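Side-chain contacts in histone-lysine N-methyltransferase SETMAR (Homo sapiens, PDB 3BO5), which dimethylates histone H3 through its SET domain and, fused to a mariner transposase part, takes part in DNA double-strand break repair: residues Ala33-Phe38 / Lys136-Arg141; Ala156-Gly161 / Gln166-Leu171; Gln129-His134 / Glu242-Tyr247; Gln14-Cys19 / Leu24-Trp29. The protein carries 2 engineered substitutions. All blocks are in the same frame, centred on the assembly; numbering follows the deposited sequence. Where two conformers were deposited one is given.

Contact 1 (Ala33-Phe38 / Lys136-Arg141); sequences AAPAPF and KGWGLR. With SAH (S-adenosyl-L-homocysteine), chain F.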
loop_
_atom_site.group_PDB
_atom_site.type_symbol
_atom_site.label_atom_id
_atom_site.label_comp_id
_atom_site.label_asym_id
_atom_site.label_seq_id
_atom_site.Cartn_x
_atom_site.Cartn_y
_atom_site.Cartn_z
ATOM N N ALA A 33 -18.119 14.704 10.281
ATOM C CA ALA A 33 -16.823 15.205 9.784
ATOM C C ALA A 33 -16.370 14.313 8.637
ATOM O O ALA A 33 -16.572 13.085 8.683
ATOM C CB ALA A 33 -15.745 15.247 10.901
ATOM N N ALA A 34 -15.774 14.936 7.616
ATOM C CA ALA A 34 -15.228 14.197 6.456
ATOM C C ALA A 34 -13.884 14.751 5.982
ATOM O O ALA A 34 -13.628 15.976 6.016
ATOM C CB ALA A 34 -16.199 14.208 5.292
ATOM N N PRO A 35 -12.990 13.863 5.511
ATOM C CA PRO A 35 -11.775 14.397 4.933
ATOM C C PRO A 35 -11.988 15.239 3.681
ATOM O O PRO A 35 -13.021 15.081 2.992
ATOM C CB PRO A 35 -10.948 13.146 4.572
ATOM C CG PRO A 35 -11.724 12.021 4.873
ATOM C CD PRO A 35 -12.983 12.386 5.582
ATOM N N ALA A 36 -10.993 16.065 3.351
ATOM C CA ALA A 36 -10.980 16.757 2.056
ATOM C C ALA A 36 -11.259 15.827 0.876
ATOM O O ALA A 36 -10.656 14.757 0.752
ATOM C CB ALA A 36 -9.682 17.448 1.849
ATOM N N PRO A 37 -12.188 16.200 0.018
ATOM C CA PRO A 37 -12.552 15.395 -1.123
ATOM C C PRO A 37 -11.414 14.954 -2.025
ATOM O O PRO A 37 -10.470 15.708 -2.284
ATOM C CB PRO A 37 -13.478 16.351 -1.903
ATOM C CG PRO A 37 -14.132 17.104 -0.795
ATOM C CD PRO A 37 -13.038 17.408 0.139
ATOM N N PHE A 38 -11.489 13.702 -2.485
ATOM C CA PHE A 38 -10.600 13.218 -3.516
ATOM C C PHE A 38 -11.356 12.233 -4.378
ATOM O O PHE A 38 -12.494 11.851 -4.008
ATOM C CB PHE A 38 -9.350 12.539 -2.929
ATOM C CG PHE A 38 -9.696 11.321 -2.118
ATOM C CD1 PHE A 38 -9.460 10.048 -2.640
ATOM C CD2 PHE A 38 -10.293 11.484 -0.878
ATOM C CE1 PHE A 38 -9.869 8.895 -1.911
ATOM C CE2 PHE A 38 -10.674 10.360 -0.130
ATOM C CZ PHE A 38 -10.456 9.092 -0.685
ATOM N N LYS A 136 -2.107 14.693 13.633
ATOM C CA LYS A 136 -1.566 14.199 12.361
ATOM C C LYS A 136 -2.585 14.333 11.230
ATOM O O LYS A 136 -2.363 13.810 10.128
ATOM C CB LYS A 136 -1.143 12.723 12.546
ATOM C CG LYS A 136 -0.096 12.513 13.664
ATOM C CD LYS A 136 0.201 11.015 13.867
ATOM C CE LYS A 136 -1.034 10.197 14.133
ATOM N NZ LYS A 136 -0.563 8.863 14.737
ATOM N N GLY A 137 -3.688 15.089 11.443
ATOM C CA GLY A 137 -4.745 15.180 10.435
ATOM C C GLY A 137 -5.540 13.927 10.434
ATOM O O GLY A 137 -5.741 13.328 11.490
ATOM N N TRP A 138 -6.027 13.530 9.265
ATOM C CA TRP A 138 -6.849 12.320 9.229
ATOM C C TRP A 138 -5.929 11.113 9.252
ATOM O O TRP A 138 -4.743 11.194 8.851
ATOM C CB TRP A 138 -7.669 12.272 7.936
ATOM C CG TRP A 138 -8.711 13.318 7.960
ATOM C CD1 TRP A 138 -8.582 14.633 7.579
ATOM C CD2 TRP A 138 -9.999 13.187 8.540
ATOM N NE1 TRP A 138 -9.793 15.306 7.814
ATOM C CE2 TRP A 138 -10.650 14.441 8.419
ATOM C CE3 TRP A 138 -10.678 12.121 9.118
ATOM C CZ2 TRP A 138 -11.977 14.643 8.835
ATOM C CZ3 TRP A 138 -12.032 12.312 9.494
ATOM C CH2 TRP A 138 -12.623 13.582 9.399
ATOM N N GLY A 139 -6.405 10.008 9.807
ATOM C CA GLY A 139 -5.677 8.728 9.728
ATOM C C GLY A 139 -6.630 7.608 9.375
ATOM O O GLY A 139 -7.834 7.845 9.179
ATOM N N LEU A 140 -6.078 6.418 9.344
ATOM C CA LEU A 140 -6.897 5.192 9.075
ATOM C C LEU A 140 -6.709 4.298 10.269
ATOM O O LEU A 140 -5.570 4.033 10.715
ATOM C CB LEU A 140 -6.413 4.515 7.805
ATOM C CG LEU A 140 -7.361 3.429 7.285
ATOM C CD1 LEU A 140 -8.601 4.101 6.751
ATOM C CD2 LEU A 140 -6.659 2.628 6.178
ATOM N N ARG A 141 -7.839 3.784 10.772
ATOM C CA ARG A 141 -7.723 2.764 11.812
ATOM C C ARG A 141 -8.609 1.573 11.463
ATOM O O ARG A 141 -9.466 1.667 10.641
ATOM C CB ARG A 141 -8.049 3.323 13.224
ATOM C CG ARG A 141 -9.500 3.789 13.360
ATOM C CD ARG A 141 -9.690 4.405 14.763
ATOM N NE ARG A 141 -10.945 5.150 14.805
ATOM C CZ ARG A 141 -11.236 6.012 15.792
ATOM N NH1 ARG A 141 -10.338 6.202 16.783
ATOM N NH2 ARG A 141 -12.383 6.659 15.826
HETATM N N SAH F . -2.826 12.866 7.743
HETATM C CA SAH F . -3.048 12.763 6.265
HETATM C CB SAH F . -2.962 11.303 5.759
HETATM C CG SAH F . -1.482 10.905 5.613
HETATM S SD SAH F . -0.671 11.809 4.262
HETATM C C SAH F . -4.412 13.410 5.931
HETATM O O SAH F . -5.027 14.048 6.780
HETATM O OXT SAH F . -4.866 13.244 4.752
HETATM C "C5'" SAH F . 0.817 12.373 5.112
HETATM C "C4'" SAH F . 0.616 13.594 6.006
HETATM O "O4'" SAH F . -0.011 13.235 7.241
HETATM C "C3'" SAH F . 1.904 14.236 6.431
HETATM O "O3'" SAH F . 2.379 15.163 5.416
HETATM C "C2'" SAH F . 1.554 14.933 7.713
HETATM O "O2'" SAH F . 0.714 16.081 7.492
HETATM C "C1'" SAH F . 0.633 13.905 8.341
HETATM N N9 SAH F . 1.360 12.855 9.082
HETATM C C8 SAH F . 1.430 11.494 8.797
HETATM N N7 SAH F . 2.106 10.895 9.759
HETATM C C5 SAH F . 2.453 11.808 10.690
HETATM C C6 SAH F . 3.208 11.680 11.875
HETATM N N6 SAH F . 3.673 10.543 12.397
HETATM N N1 SAH F . 3.422 12.875 12.556
HETATM C C2 SAH F . 2.941 14.064 12.103
HETATM N N3 SAH F . 2.178 14.232 10.964
HETATM C C4 SAH F . 2.029 13.071 10.267
HETATM O O HOH W 1 -11.008 18.017 6.307
#
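P35 lies across one face of the W138 indole, the two side chains meeting at about a right angle. W138 CG is anti to the carbonyl carbon, beside the backbone N (chi1 -69°), which swings the indole toward the 33-38 loop. The main interaction is CH-pi: P35 CB stands 3.9 Å from the centroid of the five-membered W138 ring, 1° off its normal. By apolar contact A33 CB reaches the rim, 3.8 Å from W138 CH2, and A34 C comes within 3.4 Å of W138 CZ2. Polar links are thin: one water bridges A34 O and W138 NE1 by weak bonds. The W138 backbone does firmer work, N donating to SAH O at 2.7 Å and O accepting from SAH N at 2.8 Å; SAH O also lies at the indole edge, in plane. A leucine in place of W138 would probably leave P35 without its aromatic face and open a gap beside A33. The residue is thus divided: backbone holding the amino acid end of the cofactor product, ring binding the 33-38 loop by dispersion.

Contact 2 (Ala156-Gly161 / Gln166-Leu171); sequences AGEVLG and QRRIHL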
loop_
_atom_site.group_PDB
_atom_site.type_symbol
_atom_site.label_atom_id
_atom_site.label_comp_id
_atom_site.label_asym_id
_atom_site.label_seq_id
_atom_site.Cartn_x
_atom_site.Cartn_y
_atom_site.Cartn_z
ATOM N N ALA A 156 -2.623 2.821 -3.331
ATOM C CA ALA A 156 -2.953 2.844 -4.797
ATOM C C ALA A 156 -3.332 4.267 -5.247
ATOM O O ALA A 156 -3.941 4.980 -4.532
ATOM C CB ALA A 156 -4.155 1.875 -5.099
ATOM N N GLY A 157 -2.908 4.643 -6.452
ATOM C CA GLY A 157 -3.278 5.963 -6.973
ATOM C C GLY A 157 -2.702 6.114 -8.335
ATOM O O GLY A 157 -2.622 5.152 -9.077
ATOM N N GLU A 158 -2.485 7.367 -8.754
ATOM C CA GLU A 158 -1.930 7.531 -10.094
ATOM C C GLU A 158 -0.501 7.042 -10.130
ATOM O O GLU A 158 0.302 7.370 -9.228
ATOM C CB GLU A 158 -1.851 9.029 -10.420
ATOM C CG GLU A 158 -3.187 9.692 -10.593
ATOM C CD GLU A 158 -3.032 11.146 -10.923
ATOM O OE1 GLU A 158 -3.065 11.967 -10.016
ATOM O OE2 GLU A 158 -2.787 11.402 -12.114
ATOM N N VAL A 159 -0.185 6.323 -11.186
ATOM C CA VAL A 159 1.199 5.859 -11.419
ATOM C C VAL A 159 1.848 6.903 -12.311
ATOM O O VAL A 159 1.316 7.218 -13.383
ATOM C CB VAL A 159 1.187 4.501 -12.107
ATOM C CG1 VAL A 159 2.580 4.027 -12.456
ATOM C CG2 VAL A 159 0.548 3.487 -11.096
ATOM N N LEU A 160 2.941 7.494 -11.848
ATOM C CA LEU A 160 3.482 8.720 -12.479
ATOM C C LEU A 160 4.859 8.412 -13.003
ATOM O O LEU A 160 5.595 7.545 -12.551
ATOM C CB LEU A 160 3.668 9.803 -11.431
ATOM C CG LEU A 160 2.445 10.298 -10.712
ATOM C CD1 LEU A 160 2.773 11.448 -9.727
ATOM C CD2 LEU A 160 1.391 10.721 -11.702
ATOM N N GLY A 161 5.261 9.206 -13.989
ATOM C CA GLY A 161 6.664 9.207 -14.312
ATOM C C GLY A 161 7.490 10.155 -13.441
ATOM O O GLY A 161 6.967 11.062 -12.763
ATOM N N GLN A 166 8.601 15.107 -10.117
ATOM C CA GLN A 166 9.314 16.351 -9.866
ATOM C C GLN A 166 8.427 17.568 -9.992
ATOM O O GLN A 166 8.510 18.492 -9.187
ATOM C CB GLN A 166 10.437 16.526 -10.867
ATOM C CG GLN A 166 11.509 15.546 -10.660
ATOM C CD GLN A 166 12.241 15.810 -9.350
ATOM O OE1 GLN A 166 12.237 14.968 -8.468
ATOM N NE2 GLN A 166 12.839 17.012 -9.216
ATOM N N ARG A 167 7.610 17.600 -11.025
ATOM C CA ARG A 167 6.710 18.695 -11.256
ATOM C C ARG A 167 5.747 18.888 -10.091
ATOM O O ARG A 167 5.535 20.004 -9.622
ATOM C CB ARG A 167 6.002 18.429 -12.582
ATOM C CG ARG A 167 5.542 19.665 -13.334
ATOM C CD ARG A 167 4.558 19.324 -14.455
ATOM N NE ARG A 167 3.386 18.590 -13.928
ATOM C CZ ARG A 167 2.360 19.172 -13.315
ATOM N NH1 ARG A 167 2.269 20.511 -13.212
ATOM N NH2 ARG A 167 1.413 18.418 -12.814
ATOM N N ARG A 168 5.151 17.796 -9.603
ATOM C CA ARG A 168 4.193 17.907 -8.514
ATOM C C ARG A 168 4.822 18.236 -7.176
ATOM O O ARG A 168 4.270 19.007 -6.380
ATOM C CB ARG A 168 3.432 16.570 -8.382
ATOM C CG ARG A 168 2.624 16.245 -9.599
ATOM C CD ARG A 168 1.747 15.016 -9.383
ATOM N NE ARG A 168 0.886 14.761 -10.530
ATOM C CZ ARG A 168 -0.179 13.953 -10.558
ATOM N NH1 ARG A 168 -0.555 13.262 -9.479
ATOM N NH2 ARG A 168 -0.867 13.828 -11.707
ATOM N N ILE A 169 5.958 17.615 -6.893
ATOM C CA ILE A 169 6.616 17.842 -5.616
ATOM C C ILE A 169 6.997 19.309 -5.483
ATOM O O ILE A 169 6.874 19.861 -4.384
ATOM C CB ILE A 169 7.805 16.889 -5.358
ATOM C CG1 ILE A 169 8.972 17.168 -6.311
ATOM C CG2 ILE A 169 7.348 15.418 -5.439
ATOM C CD1 ILE A 169 10.234 16.350 -6.023
ATOM N N HIS A 170 7.409 19.934 -6.580
ATOM C CA HIS A 170 7.943 21.288 -6.444
ATOM C C HIS A 170 6.856 22.286 -6.089
ATOM O O HIS A 170 7.161 23.416 -5.724
ATOM C CB HIS A 170 8.692 21.700 -7.679
ATOM C CG HIS A 170 9.946 20.925 -7.891
ATOM N ND1 HIS A 170 10.514 20.750 -9.140
ATOM C CD2 HIS A 170 10.753 20.287 -7.014
ATOM C CE1 HIS A 170 11.608 20.018 -9.018
ATOM N NE2 HIS A 170 11.781 19.732 -7.737
ATOM N N LEU A 171 5.599 21.856 -6.180
ATOM C CA LEU A 171 4.448 22.703 -5.857
ATOM C C LEU A 171 3.921 22.482 -4.439
ATOM O O LEU A 171 3.048 23.222 -3.974
ATOM C CB LEU A 171 3.311 22.445 -6.842
ATOM C CG LEU A 171 3.622 22.299 -8.322
ATOM C CD1 LEU A 171 2.400 21.677 -8.953
ATOM C CD2 LEU A 171 3.966 23.640 -8.983
#
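Strand 151-160 of the SET domain is followed, after the N-cap residue G161, by helix 162-169, and a salt bridge ties the two together across this strand-to-helix connection. E158 and R168 form it end-on, with one guanidinium nitrogen for each carboxylate oxygen: R168 NH1 donates to E158 OE1 at 2.9 Å, and R168 NH2 to E158 OE2 at 3.1 Å. The groups are not coplanar; their planes are 53° apart. R168 NH1 meets E158 OE1 from well above the carboxylate plane, whereas OE2 is met on its syn side, 30° out of that plane. The arginine chain is extended from CG to NE, which carries the guanidinium from the helix over to the strand. L160 covers one face of the guanidinium: its CD2 sits over the centre, 3.8 Å from R168 CZ, and its CD1 packs 3.7 Å from R168 CD. Two more acids share the arginine, D198 taking NH1 and E164 taking NE. With three carboxylates around one guanidinium and a leucine methyl on its face, the rotation of the group is fixed beside the buried E158 and L160, and the positive charge probably offsets the cost of burying E158.

Contact 3 (Gln129-His134 / Glu242-Tyr247); sequences QVFKTH and EEELSY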
loop_
_atom_site.group_PDB
_atom_site.type_symbol
_atom_site.label_atom_id
_atom_site.label_comp_id
_atom_site.label_asym_id
_atom_site.label_seq_id
_atom_site.Cartn_x
_atom_site.Cartn_y
_atom_site.Cartn_z
ATOM N N GLN A 129 -11.751 2.681 9.177
ATOM C CA GLN A 129 -12.429 3.957 9.419
ATOM C C GLN A 129 -11.403 5.053 9.277
ATOM O O GLN A 129 -10.291 4.927 9.850
ATOM C CB GLN A 129 -13.037 3.933 10.821
ATOM C CG GLN A 129 -13.865 5.104 11.168
ATOM C CD GLN A 129 -14.168 5.149 12.654
ATOM O OE1 GLN A 129 -13.315 5.476 13.458
ATOM N NE2 GLN A 129 -15.382 4.743 13.029
ATOM N N VAL A 130 -11.745 6.048 8.483
ATOM C CA VAL A 130 -10.848 7.224 8.374
ATOM C C VAL A 130 -11.258 8.073 9.549
ATOM O O VAL A 130 -12.470 8.331 9.793
ATOM C CB VAL A 130 -11.088 7.931 7.077
ATOM C CG1 VAL A 130 -10.336 9.216 7.045
ATOM C CG2 VAL A 130 -10.683 7.045 5.955
ATOM N N PHE A 131 -10.318 8.580 10.322
ATOM C CA PHE A 131 -10.728 9.284 11.562
ATOM C C PHE A 131 -9.823 10.454 11.866
ATOM O O PHE A 131 -8.712 10.487 11.415
ATOM C CB PHE A 131 -10.729 8.346 12.777
ATOM C CG PHE A 131 -9.336 7.976 13.274
ATOM C CD1 PHE A 131 -8.837 8.483 14.492
ATOM C CD2 PHE A 131 -8.519 7.195 12.490
ATOM C CE1 PHE A 131 -7.506 8.137 14.953
ATOM C CE2 PHE A 131 -7.189 6.853 12.929
ATOM C CZ PHE A 131 -6.713 7.347 14.152
ATOM N N LYS A 132 -10.323 11.449 12.586
ATOM C CA LYS A 132 -9.481 12.607 12.896
ATOM C C LYS A 132 -8.567 12.283 14.078
ATOM O O LYS A 132 -9.012 11.960 15.194
ATOM C CB LYS A 132 -10.357 13.819 13.174
ATOM C CG LYS A 132 -9.523 15.080 13.176
ATOM C CD LYS A 132 -9.175 15.456 11.741
ATOM C CE LYS A 132 -8.098 16.448 11.658
ATOM N NZ LYS A 132 -8.309 17.102 10.337
ATOM N N THR A 133 -7.274 12.325 13.784
ATOM C CA THR A 133 -6.256 12.143 14.817
ATOM C C THR A 133 -6.044 13.438 15.614
ATOM O O THR A 133 -6.461 14.496 15.155
ATOM C CB THR A 133 -4.864 11.693 14.297
ATOM O OG1 THR A 133 -4.254 12.781 13.590
ATOM C CG2 THR A 133 -4.961 10.509 13.342
ATOM N N HIS A 134 -5.273 13.328 16.724
ATOM C CA HIS A 134 -5.060 14.497 17.581
ATOM C C HIS A 134 -4.196 15.565 16.857
ATOM O O HIS A 134 -4.539 16.739 16.844
ATOM C CB HIS A 134 -4.471 14.037 18.932
ATOM C CG HIS A 134 -4.276 15.146 19.915
ATOM N ND1 HIS A 134 -5.298 16.011 20.241
ATOM C CD2 HIS A 134 -3.187 15.546 20.630
ATOM C CE1 HIS A 134 -4.849 16.896 21.122
ATOM N NE2 HIS A 134 -3.570 16.650 21.347
ATOM N N GLU A 242 -9.723 -0.504 16.707
ATOM C CA GLU A 242 -9.528 0.947 16.889
ATOM C C GLU A 242 -8.061 1.360 16.829
ATOM O O GLU A 242 -7.786 2.567 16.923
ATOM C CB GLU A 242 -10.194 1.532 18.145
ATOM C CG GLU A 242 -11.718 1.468 18.031
ATOM C CD GLU A 242 -12.508 2.053 19.244
ATOM O OE1 GLU A 242 -11.926 2.700 20.112
ATOM O OE2 GLU A 242 -13.718 1.773 19.340
ATOM N N GLU A 243 -7.176 0.414 16.607
ATOM C CA GLU A 243 -5.760 0.741 16.561
ATOM C C GLU A 243 -5.563 1.452 15.232
ATOM O O GLU A 243 -5.956 0.936 14.151
ATOM C CB GLU A 243 -4.864 -0.512 16.574
ATOM C CG GLU A 243 -3.398 -0.150 16.713
ATOM C CD GLU A 243 -2.531 -1.346 16.960
ATOM O OE1 GLU A 243 -3.047 -2.346 17.522
ATOM O OE2 GLU A 243 -1.309 -1.303 16.643
ATOM N N GLU A 244 -4.839 2.549 15.318
ATOM C CA GLU A 244 -4.475 3.276 14.086
ATOM C C GLU A 244 -3.453 2.493 13.273
ATOM O O GLU A 244 -2.560 1.823 13.828
ATOM C CB GLU A 244 -3.847 4.615 14.396
ATOM C CG GLU A 244 -3.397 5.381 13.109
ATOM C CD GLU A 244 -3.002 6.824 13.385
ATOM O OE1 GLU A 244 -2.804 7.203 14.591
ATOM O OE2 GLU A 244 -2.839 7.604 12.396
ATOM N N LEU A 245 -3.650 2.522 11.949
ATOM C CA LEU A 245 -2.799 1.755 11.008
ATOM C C LEU A 245 -1.706 2.713 10.516
ATOM O O LEU A 245 -2.033 3.883 10.189
ATOM C CB LEU A 245 -3.652 1.300 9.831
ATOM C CG LEU A 245 -4.769 0.329 10.262
ATOM C CD1 LEU A 245 -5.745 0.167 9.122
ATOM C CD2 LEU A 245 -4.192 -1.034 10.644
ATOM N N SER A 246 -0.479 2.241 10.475
ATOM C CA SER A 246 0.639 3.134 10.075
ATOM C C SER A 246 1.661 2.370 9.325
ATOM O O SER A 246 1.801 1.136 9.482
ATOM C CB SER A 246 1.245 3.704 11.320
ATOM O OG SER A 246 1.754 2.681 12.183
ATOM N N TYR A 247 2.458 3.067 8.509
ATOM C CA TYR A 247 3.639 2.394 7.974
ATOM C C TYR A 247 4.798 3.398 8.018
ATOM O O TYR A 247 4.589 4.562 8.376
ATOM C CB TYR A 247 3.485 1.910 6.530
ATOM C CG TYR A 247 3.279 2.889 5.380
ATOM C CD1 TYR A 247 4.350 3.317 4.597
ATOM C CD2 TYR A 247 1.953 3.292 4.993
ATOM C CE1 TYR A 247 4.135 4.091 3.464
ATOM C CE2 TYR A 247 1.746 4.077 3.850
ATOM C CZ TYR A 247 2.844 4.475 3.123
ATOM O OH TYR A 247 2.742 5.183 1.942
#
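E244, in the weakly bonded strand around 244-247, reaches across to F131 and T133. E244 CB comes first, 4.0 Å from F131 CZ. With CG anti to the backbone N (chi1 178°) and the chain extended beyond it, the side chain then passes the edge of the phenyl ring: E244 CG lies in the ring plane, 4.1 Å from F131 CE2, and E244 CD comes to 3.8 Å from F131 CZ. The carboxylate stands nearly upright to the ring, their planes 81° apart. At the tip the two oxygens part company. E244 OE1 stays beside the ring, 3.9 Å from F131 CZ, and makes a salt bridge to K136 NZ; E244 OE2 packs against T133 CG2 at 3.7 Å and accepts a hydrogen bond from N210 ND2. The threonine hydroxyl is engaged by K136 N and G137 O, leaving its methyl to face the acid. A glutamine in place of E244 would probably leave the K136 ammonium without its countercharge and disturb the link to N210. Strands 128-132 and 244-247 are not sheet neighbours, since 138-142 runs between them; the contact crosses over that strand of the SET-domain sheet, beside K136 and N210 of the S-adenosyl-L-methionine site.

Contact 4 (Gln14-Cys19 / Leu24-Trp29); sequences QLDVAC and LPVGAW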
loop_
_atom_site.group_PDB
_atom_site.type_symbol
_atom_site.label_atom_id
_atom_site.label_comp_id
_atom_site.label_asym_id
_atom_site.label_seq_id
_atom_site.Cartn_x
_atom_site.Cartn_y
_atom_site.Cartn_z
ATOM N N GLN A 14 -21.707 11.325 4.008
ATOM C CA GLN A 14 -21.070 10.229 3.255
ATOM C C GLN A 14 -20.675 9.069 4.157
ATOM O O GLN A 14 -19.707 9.187 4.942
ATOM C CB GLN A 14 -19.815 10.717 2.564
ATOM C CG GLN A 14 -19.311 9.714 1.598
ATOM C CD GLN A 14 -17.928 10.058 1.107
ATOM O OE1 GLN A 14 -17.370 9.344 0.295
ATOM N NE2 GLN A 14 -17.345 11.155 1.633
ATOM N N LEU A 15 -21.396 7.961 4.011
ATOM C CA LEU A 15 -21.285 6.800 4.870
ATOM C C LEU A 15 -19.974 6.055 4.568
ATOM O O LEU A 15 -19.338 5.525 5.490
ATOM C CB LEU A 15 -22.484 5.876 4.632
ATOM C CG LEU A 15 -23.887 6.301 5.104
ATOM C CD1 LEU A 15 -24.929 5.309 4.616
ATOM C CD2 LEU A 15 -23.912 6.454 6.649
ATOM N N ASP A 16 -19.615 5.986 3.270
ATOM C CA ASP A 16 -18.502 5.148 2.835
ATOM C C ASP A 16 -17.432 5.965 2.140
ATOM O O ASP A 16 -17.667 6.422 1.041
ATOM C CB ASP A 16 -18.994 4.119 1.820
ATOM C CG ASP A 16 -17.896 3.115 1.422
ATOM O OD1 ASP A 16 -18.155 2.224 0.580
ATOM O OD2 ASP A 16 -16.750 3.248 1.913
ATOM N N VAL A 17 -16.290 6.156 2.791
ATOM C CA VAL A 17 -15.281 6.985 2.149
ATOM C C VAL A 17 -14.796 6.379 0.821
ATOM O O VAL A 17 -14.310 7.121 -0.067
ATOM C CB VAL A 17 -14.110 7.198 3.125
ATOM C CG1 VAL A 17 -12.993 8.017 2.427
ATOM C CG2 VAL A 17 -14.652 7.920 4.387
ATOM N N ALA A 18 -14.916 5.049 0.696
ATOM C CA ALA A 18 -14.500 4.299 -0.480
ATOM C C ALA A 18 -15.568 4.233 -1.555
ATOM O O ALA A 18 -15.372 3.535 -2.533
ATOM C CB ALA A 18 -14.041 2.919 -0.103
ATOM N N CYS A 19 -16.691 4.919 -1.328
ATOM C CA CYS A 19 -17.683 5.145 -2.396
ATOM C C CYS A 19 -18.143 3.806 -3.001
ATOM O O CYS A 19 -18.363 3.694 -4.209
ATOM C CB CYS A 19 -17.047 6.021 -3.471
ATOM S SG CYS A 19 -16.610 7.648 -2.815
ATOM N N LEU A 24 -15.728 -3.827 1.359
ATOM C CA LEU A 24 -16.400 -3.354 2.563
ATOM C C LEU A 24 -16.377 -1.845 2.567
ATOM O O LEU A 24 -15.522 -1.209 1.915
ATOM C CB LEU A 24 -15.685 -3.909 3.775
ATOM C CG LEU A 24 -15.617 -5.412 3.902
ATOM C CD1 LEU A 24 -14.742 -5.762 5.014
ATOM C CD2 LEU A 24 -17.054 -6.028 4.121
ATOM N N PRO A 25 -17.345 -1.239 3.222
ATOM C CA PRO A 25 -17.340 0.222 3.368
ATOM C C PRO A 25 -16.208 0.618 4.299
ATOM O O PRO A 25 -15.726 -0.218 5.087
ATOM C CB PRO A 25 -18.643 0.507 4.111
ATOM C CG PRO A 25 -19.458 -0.789 3.949
ATOM C CD PRO A 25 -18.539 -1.886 3.798
ATOM N N VAL A 26 -15.820 1.855 4.133
ATOM C CA VAL A 26 -14.861 2.493 5.057
ATOM C C VAL A 26 -15.569 3.720 5.673
ATOM O O VAL A 26 -15.961 4.659 4.999
ATOM C CB VAL A 26 -13.591 2.974 4.294
ATOM C CG1 VAL A 26 -12.633 3.674 5.290
ATOM C CG2 VAL A 26 -12.909 1.843 3.641
ATOM N N GLY A 27 -15.748 3.711 7.001
ATOM C CA GLY A 27 -16.483 4.793 7.650
ATOM C C GLY A 27 -15.575 5.974 7.953
ATOM O O GLY A 27 -14.359 5.895 7.716
ATOM N N ALA A 28 -16.178 7.082 8.365
ATOM C CA ALA A 28 -15.439 8.270 8.767
ATOM C C ALA A 28 -15.865 8.629 10.166
ATOM O O ALA A 28 -17.025 8.385 10.572
ATOM C CB ALA A 28 -15.688 9.408 7.882
ATOM N N TRP A 29 -14.933 9.211 10.902
ATOM C CA TRP A 29 -15.203 9.587 12.289
ATOM C C TRP A 29 -14.402 10.845 12.548
ATOM O O TRP A 29 -13.224 10.889 12.222
ATOM C CB TRP A 29 -14.701 8.509 13.203
ATOM C CG TRP A 29 -15.005 8.798 14.636
ATOM C CD1 TRP A 29 -14.212 9.451 15.566
ATOM C CD2 TRP A 29 -16.210 8.499 15.278
ATOM N NE1 TRP A 29 -14.875 9.550 16.759
ATOM C CE2 TRP A 29 -16.107 8.972 16.612
ATOM C CE3 TRP A 29 -17.386 7.867 14.867
ATOM C CZ2 TRP A 29 -17.139 8.809 17.541
ATOM C CZ3 TRP A 29 -18.394 7.709 15.792
ATOM C CH2 TRP A 29 -18.264 8.174 17.113
HETATM O O HOH W 2 -19.062 6.870 8.006
HETATM O O HOH W 3 -16.489 0.239 -0.392
#
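D16 and V26 form the tight centre of this contact. D16 OD2 accepts from V26 N at 2.8 Å in an almost straight bond (176°), and from A18 N, also at 2.8 Å, within its own segment. The two donors approach from opposite faces of the carboxylate plane, both well out of it, so the oxygen is held between them. Its position follows from CG lying anti to the backbone N (chi1 -174°). Alongside, V17 N donates to V26 O at 2.7 Å, and P25 CB lies against the carboxylate, 3.8 Å from D16 CG.

The bond to A18 N makes an Asx turn, superposed on a type I beta turn from D16 to C19. This turn packs against the residues leading into strand 27-29, an outermost strand of the five-stranded sheet that includes 128-132. Aliphatic groups fill in on the buried side: V17 CG2 rests 3.9 Å from A28 CB, and A18 CB lies 4.1 Å from V26 CG2. F208 touches V17, and V130 and I205 touch V26.

Toward solvent, where L15 and P25 are exposed, waters take over from direct bonds. D16 OD1 turns to G20 N and a water near L24 O. At the other end L15 and A28 do not bond directly; a second water spans them, donating to L15 O at 2.9 Å and accepting from A28 N.

Contacts 1, 3 and 4 share one sheet. Strand 128-132 of contact 3 pairs on one flank with strand 27-29 of contact 4, where V130 N and G27 O are 2.7 Å apart, and on the other with strand 138-142 of contact 1. That strand in turn meets 244-247, with L140 O 2.7 Å from L245 N. Contacts 1 and 3 have centres 9 Å apart and alternate along the chain, and W138 CE3 comes within 3.3 Å of F131 C. Contact 1 touches S-adenosyl-L-homocysteine directly; in contact 3 the side chain of T133 is about 6 Å from the bound S-adenosyl-L-homocysteine. Contact 2 stands apart, its centre 20 Å from that of contact 1 and the R168 side chain about 14 Å from the ligand.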